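Putative transcriptional regulator (PDB 2ZB9) probably binds DNA as a TetR-family transcription factor, recognising regulatory sequences through a helix-turn-helix motif. Local coordinates at residues Q139-A151 and V161-A173. Sequence-based numbering, arbitrary orientation.
Sequences QRRALAAERLRHA and VDVQVLVDQLWGA
Val-167 CG1 lies over one face of the Arg-141 guanidinium, 3.8 Å from NH1, while Gln-164 and Asp-168 meet its edge. Arg-141 NH1 lies nearly in line with the Gln-164 carbonyl, 2.9 Å from Gln-164 OE1, and the amide is almost coplanar with the guanidinium. The Asp-168 carboxylate is turned 51° from that plane; its OD2 takes a longer bond from NH1, and OD1 forms the salt bridge to NH2, modelled improbably short. With CG beside its backbone N (chi1 -83°), the extended chain of Arg-141 carries the guanidinium to Gln-164 and Asp-168. Trp-171 has Leu-170 CB on one face and Ala-144 CB on the other, a CH-pi contact 4.0 Å from the six-membered ring centroid; Leu-148 CD2 is at the edge, and NE1 hydrogen-bonds to Gln-98 OE1. Here segments 139-151 and 163-173 cross at 116° in the C-terminal domain, which in TetR regulators usually binds ligand and forms the dimer. They pack knobs-into-holes: Leu-148 enters among Val-163, Leu-166, Val-167 and Trp-171, its CB 3.6 Å from Val-163 CG1, and Val-167 fits among Arg-141, Ala-144, Ala-145 and Leu-148. A leucine in place of Arg-141 would probably leave Gln-164 OE1 without this donor and the Asp-168 charge with less compensation. Arg-177 of the second subunit makes a salt bridge to Asp-168 OD2, and His-176 of that subunit hydrogen-bonds to OD1.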
loop_
_atom_site.group_PDB
_atom_site.type_symbol
_atom_site.label_atom_id
_atom_site.label_comp_id
_atom_site.label_asym_id
_atom_site.label_seq_id
_atom_site.Cartn_x
_atom_site.Cartn_y
_atom_site.Cartn_z
ATOM N N GLN A 139 15.475 -2.784 0.264
ATOM C CA GLN A 139 16.522 -1.935 -0.282
ATOM C C GLN A 139 15.971 -0.578 -0.731
ATOM O O GLN A 139 16.640 0.431 -0.573
ATOM C CB GLN A 139 17.200 -2.618 -1.471
ATOM C CG GLN A 139 17.702 -4.023 -1.195
ATOM C CD GLN A 139 18.215 -4.704 -2.452
ATOM O OE1 GLN A 139 19.274 -4.350 -2.976
ATOM N NE2 GLN A 139 17.454 -5.673 -2.955
ATOM N N ARG A 140 14.767 -0.547 -1.301
ATOM C CA ARG A 140 14.209 0.739 -1.727
ATOM C C ARG A 140 14.077 1.612 -0.482
ATOM O O ARG A 140 14.465 2.782 -0.482
ATOM C CB ARG A 140 12.827 0.570 -2.375
ATOM C CG ARG A 140 12.798 -0.170 -3.716
ATOM C CD ARG A 140 13.622 0.524 -4.802
ATOM N NE ARG A 140 13.597 1.980 -4.686
ATOM C CZ ARG A 140 14.492 2.783 -5.251
ATOM N NH1 ARG A 140 15.474 2.266 -5.987
ATOM N NH2 ARG A 140 14.456 4.090 -5.030
ATOM N N ARG A 141 13.533 1.025 0.582
ATOM C CA ARG A 141 13.358 1.732 1.847
ATOM C C ARG A 141 14.652 2.283 2.407
ATOM O O ARG A 141 14.696 3.426 2.857
ATOM C CB ARG A 141 12.760 0.815 2.903
ATOM C CG ARG A 141 11.274 0.683 2.842
ATOM C CD ARG A 141 10.768 0.210 4.187
ATOM N NE ARG A 141 9.321 0.181 4.194
ATOM C CZ ARG A 141 8.557 0.961 4.943
ATOM N NH1 ARG A 141 9.096 1.850 5.772
ATOM N NH2 ARG A 141 7.245 0.850 4.843
ATOM N N ALA A 142 15.693 1.456 2.411
ATOM C CA ALA A 142 16.989 1.869 2.938
ATOM C C ALA A 142 17.522 3.046 2.139
ATOM O O ALA A 142 18.111 3.965 2.697
ATOM C CB ALA A 142 17.981 0.698 2.889
ATOM N N LEU A 143 17.307 3.011 0.828
ATOM C CA LEU A 143 17.758 4.074 -0.069
ATOM C C LEU A 143 17.025 5.371 0.290
ATOM O O LEU A 143 17.625 6.437 0.382
ATOM C CB LEU A 143 17.463 3.674 -1.523
ATOM C CG LEU A 143 18.573 3.403 -2.554
ATOM C CD1 LEU A 143 19.928 3.132 -1.896
ATOM C CD2 LEU A 143 18.137 2.227 -3.427
ATOM N N ALA A 144 15.720 5.274 0.505
ATOM C CA ALA A 144 14.932 6.444 0.867
ATOM C C ALA A 144 15.273 6.946 2.281
ATOM O O ALA A 144 15.498 8.142 2.495
ATOM C CB ALA A 144 13.448 6.112 0.765
ATOM N N ALA A 145 15.318 6.034 3.247
ATOM C CA ALA A 145 15.623 6.415 4.624
ATOM C C ALA A 145 16.996 7.078 4.694
ATOM O O ALA A 145 17.214 8.005 5.474
ATOM C CB ALA A 145 15.579 5.190 5.527
ATOM N N GLU A 146 17.916 6.605 3.861
ATOM C CA GLU A 146 19.264 7.152 3.821
ATOM C C GLU A 146 19.254 8.608 3.363
ATOM O O GLU A 146 19.910 9.463 3.958
ATOM C CB GLU A 146 20.118 6.310 2.883
ATOM C CG GLU A 146 21.599 6.558 2.960
ATOM C CD GLU A 146 22.372 5.327 2.531
ATOM O OE1 GLU A 146 22.437 4.358 3.330
ATOM O OE2 GLU A 146 22.889 5.321 1.392
ATOM N N ARG A 147 18.515 8.892 2.298
ATOM C CA ARG A 147 18.429 10.258 1.799
ATOM C C ARG A 147 17.808 11.139 2.885
ATOM O O ARG A 147 18.280 12.243 3.148
ATOM C CB ARG A 147 17.564 10.318 0.536
ATOM C CG ARG A 147 17.348 11.736 0.020
ATOM C CD ARG A 147 18.680 12.384 -0.362
ATOM N NE ARG A 147 18.547 13.793 -0.717
ATOM C CZ ARG A 147 18.625 14.799 0.150
ATOM N NH1 ARG A 147 18.838 14.561 1.436
ATOM N NH2 ARG A 147 18.501 16.051 -0.272
ATOM N N LEU A 148 16.751 10.632 3.513
ATOM C CA LEU A 148 16.048 11.352 4.575
ATOM C C LEU A 148 16.936 11.625 5.794
ATOM O O LEU A 148 16.924 12.730 6.342
ATOM C CB LEU A 148 14.797 10.564 4.987
ATOM C CG LEU A 148 13.473 10.894 4.281
ATOM C CD1 LEU A 148 13.715 11.478 2.906
ATOM C CD2 LEU A 148 12.609 9.645 4.206
ATOM N N ARG A 149 17.701 10.625 6.221
ATOM C CA ARG A 149 18.594 10.816 7.359
ATOM C C ARG A 149 19.658 11.857 7.023
ATOM O O ARG A 149 20.083 12.624 7.893
ATOM C CB ARG A 149 19.289 9.508 7.758
ATOM C CG ARG A 149 18.426 8.533 8.546
ATOM C CD ARG A 149 19.313 7.551 9.309
ATOM N NE ARG A 149 20.180 6.785 8.415
ATOM C CZ ARG A 149 19.779 5.730 7.708
ATOM N NH1 ARG A 149 18.524 5.309 7.798
ATOM N NH2 ARG A 149 20.631 5.098 6.907
ATOM N N HIS A 150 20.096 11.883 5.769
ATOM C CA HIS A 150 21.106 12.854 5.358
ATOM C C HIS A 150 20.533 14.259 5.540
ATOM O O HIS A 150 21.198 15.139 6.076
ATOM C CB HIS A 150 21.522 12.628 3.899
ATOM C CG HIS A 150 22.667 13.488 3.458
ATOM N ND1 HIS A 150 23.820 13.634 4.202
ATOM C CD2 HIS A 150 22.844 14.236 2.344
ATOM C CE1 HIS A 150 24.656 14.434 3.564
ATOM N NE2 HIS A 150 24.087 14.812 2.434
ATOM N N ALA A 151 19.294 14.462 5.108
ATOM C CA ALA A 151 18.645 15.759 5.263
ATOM C C ALA A 151 18.542 16.086 6.750
ATOM O O ALA A 151 18.743 17.229 7.155
ATOM C CB ALA A 151 17.254 15.729 4.637
ATOM N N VAL A 161 12.646 13.164 14.263
ATOM C CA VAL A 161 11.725 12.542 13.327
ATOM C C VAL A 161 12.241 11.179 12.880
ATOM O O VAL A 161 13.419 11.015 12.560
ATOM C CB VAL A 161 11.490 13.454 12.090
ATOM C CG1 VAL A 161 10.770 12.692 10.990
ATOM C CG2 VAL A 161 10.658 14.667 12.498
ATOM N N ASP A 162 11.348 10.197 12.887
ATOM C CA ASP A 162 11.677 8.840 12.471
ATOM C C ASP A 162 11.501 8.793 10.955
ATOM O O ASP A 162 10.373 8.847 10.456
ATOM C CB ASP A 162 10.714 7.853 13.126
ATOM C CG ASP A 162 11.055 6.411 12.818
ATOM O OD1 ASP A 162 11.816 6.159 11.862
ATOM O OD2 ASP A 162 10.541 5.521 13.529
ATOM N N VAL A 163 12.606 8.685 10.226
ATOM C CA VAL A 163 12.550 8.663 8.766
ATOM C C VAL A 163 11.795 7.474 8.166
ATOM O O VAL A 163 11.239 7.580 7.080
ATOM C CB VAL A 163 13.975 8.737 8.155
ATOM C CG1 VAL A 163 14.619 10.053 8.540
ATOM C CG2 VAL A 163 14.827 7.570 8.631
ATOM N N GLN A 164 11.768 6.347 8.863
ATOM C CA GLN A 164 11.047 5.184 8.354
ATOM C C GLN A 164 9.558 5.481 8.241
ATOM O O GLN A 164 8.887 4.975 7.342
ATOM C CB GLN A 164 11.261 3.970 9.258
ATOM C CG GLN A 164 12.558 3.217 8.986
ATOM C CD GLN A 164 12.684 2.787 7.538
ATOM O OE1 GLN A 164 11.684 2.568 6.854
ATOM N NE2 GLN A 164 13.917 2.647 7.067
ATOM N N VAL A 165 9.038 6.297 9.154
ATOM C CA VAL A 165 7.625 6.659 9.108
ATOM C C VAL A 165 7.386 7.503 7.858
ATOM O O VAL A 165 6.392 7.327 7.162
ATOM C CB VAL A 165 7.192 7.481 10.358
ATOM C CG1 VAL A 165 5.704 7.883 10.236
ATOM C CG2 VAL A 165 7.422 6.667 11.632
ATOM N N LEU A 166 8.304 8.424 7.577
ATOM C CA LEU A 166 8.173 9.294 6.407
ATOM C C LEU A 166 8.060 8.464 5.135
ATOM O O LEU A 166 7.268 8.770 4.249
ATOM C CB LEU A 166 9.374 10.232 6.289
ATOM C CG LEU A 166 9.641 11.178 7.462
ATOM C CD1 LEU A 166 10.865 12.033 7.145
ATOM C CD2 LEU A 166 8.419 12.073 7.703
ATOM N N VAL A 167 8.865 7.411 5.048
ATOM C CA VAL A 167 8.827 6.541 3.884
ATOM C C VAL A 167 7.394 6.104 3.574
ATOM O O VAL A 167 6.966 6.119 2.421
ATOM C CB VAL A 167 9.702 5.285 4.102
ATOM C CG1 VAL A 167 9.533 4.330 2.929
ATOM C CG2 VAL A 167 11.168 5.687 4.258
ATOM N N ASP A 168 6.649 5.716 4.603
ATOM C CA ASP A 168 5.271 5.277 4.409
ATOM C C ASP A 168 4.321 6.419 4.092
ATOM O O ASP A 168 3.267 6.204 3.498
ATOM C CB ASP A 168 4.781 4.538 5.652
ATOM C CG ASP A 168 5.524 3.239 5.873
ATOM O OD1 ASP A 168 5.345 2.308 5.050
ATOM O OD2 ASP A 168 6.290 3.158 6.856
ATOM N N GLN A 169 4.683 7.633 4.492
ATOM C CA GLN A 169 3.824 8.778 4.226
ATOM C C GLN A 169 4.089 9.424 2.876
ATOM O O GLN A 169 3.401 10.368 2.483
ATOM C CB GLN A 169 3.938 9.797 5.361
ATOM C CG GLN A 169 3.321 9.274 6.654
ATOM C CD GLN A 169 3.323 10.298 7.765
ATOM O OE1 GLN A 169 4.369 10.641 8.301
ATOM N NE2 GLN A 169 2.146 10.796 8.111
ATOM N N LEU A 170 5.091 8.913 2.167
ATOM C CA LEU A 170 5.410 9.401 0.831
ATOM C C LEU A 170 5.124 8.274 -0.157
ATOM O O LEU A 170 4.047 8.204 -0.734
ATOM C CB LEU A 170 6.883 9.809 0.710
ATOM C CG LEU A 170 7.372 11.178 1.186
ATOM C CD1 LEU A 170 6.297 12.230 0.946
ATOM C CD2 LEU A 170 7.736 11.112 2.639
ATOM N N TRP A 171 6.094 7.383 -0.331
ATOM C CA TRP A 171 5.947 6.256 -1.246
ATOM C C TRP A 171 4.776 5.347 -0.854
ATOM O O TRP A 171 4.013 4.905 -1.712
ATOM C CB TRP A 171 7.267 5.470 -1.289
ATOM C CG TRP A 171 8.384 6.329 -1.799
ATOM C CD1 TRP A 171 8.665 6.612 -3.107
ATOM C CD2 TRP A 171 9.256 7.158 -1.012
ATOM N NE1 TRP A 171 9.642 7.572 -3.183
ATOM C CE2 TRP A 171 10.021 7.929 -1.920
ATOM C CE3 TRP A 171 9.456 7.329 0.364
ATOM C CZ2 TRP A 171 10.976 8.866 -1.488
ATOM C CZ3 TRP A 171 10.406 8.259 0.793
ATOM C CH2 TRP A 171 11.153 9.016 -0.136
ATOM N N GLY A 172 4.631 5.078 0.438
ATOM C CA GLY A 172 3.536 4.230 0.884
ATOM C C GLY A 172 2.184 4.790 0.470
ATOM O O GLY A 172 1.287 4.038 0.085
ATOM N N ALA A 173 2.042 6.113 0.561
ATOM C CA ALA A 173 0.806 6.806 0.181
ATOM C C ALA A 173 0.524 6.606 -1.303
ATOM O O ALA A 173 -0.627 6.456 -1.708
ATOM C CB ALA A 173 0.924 8.304 0.486
#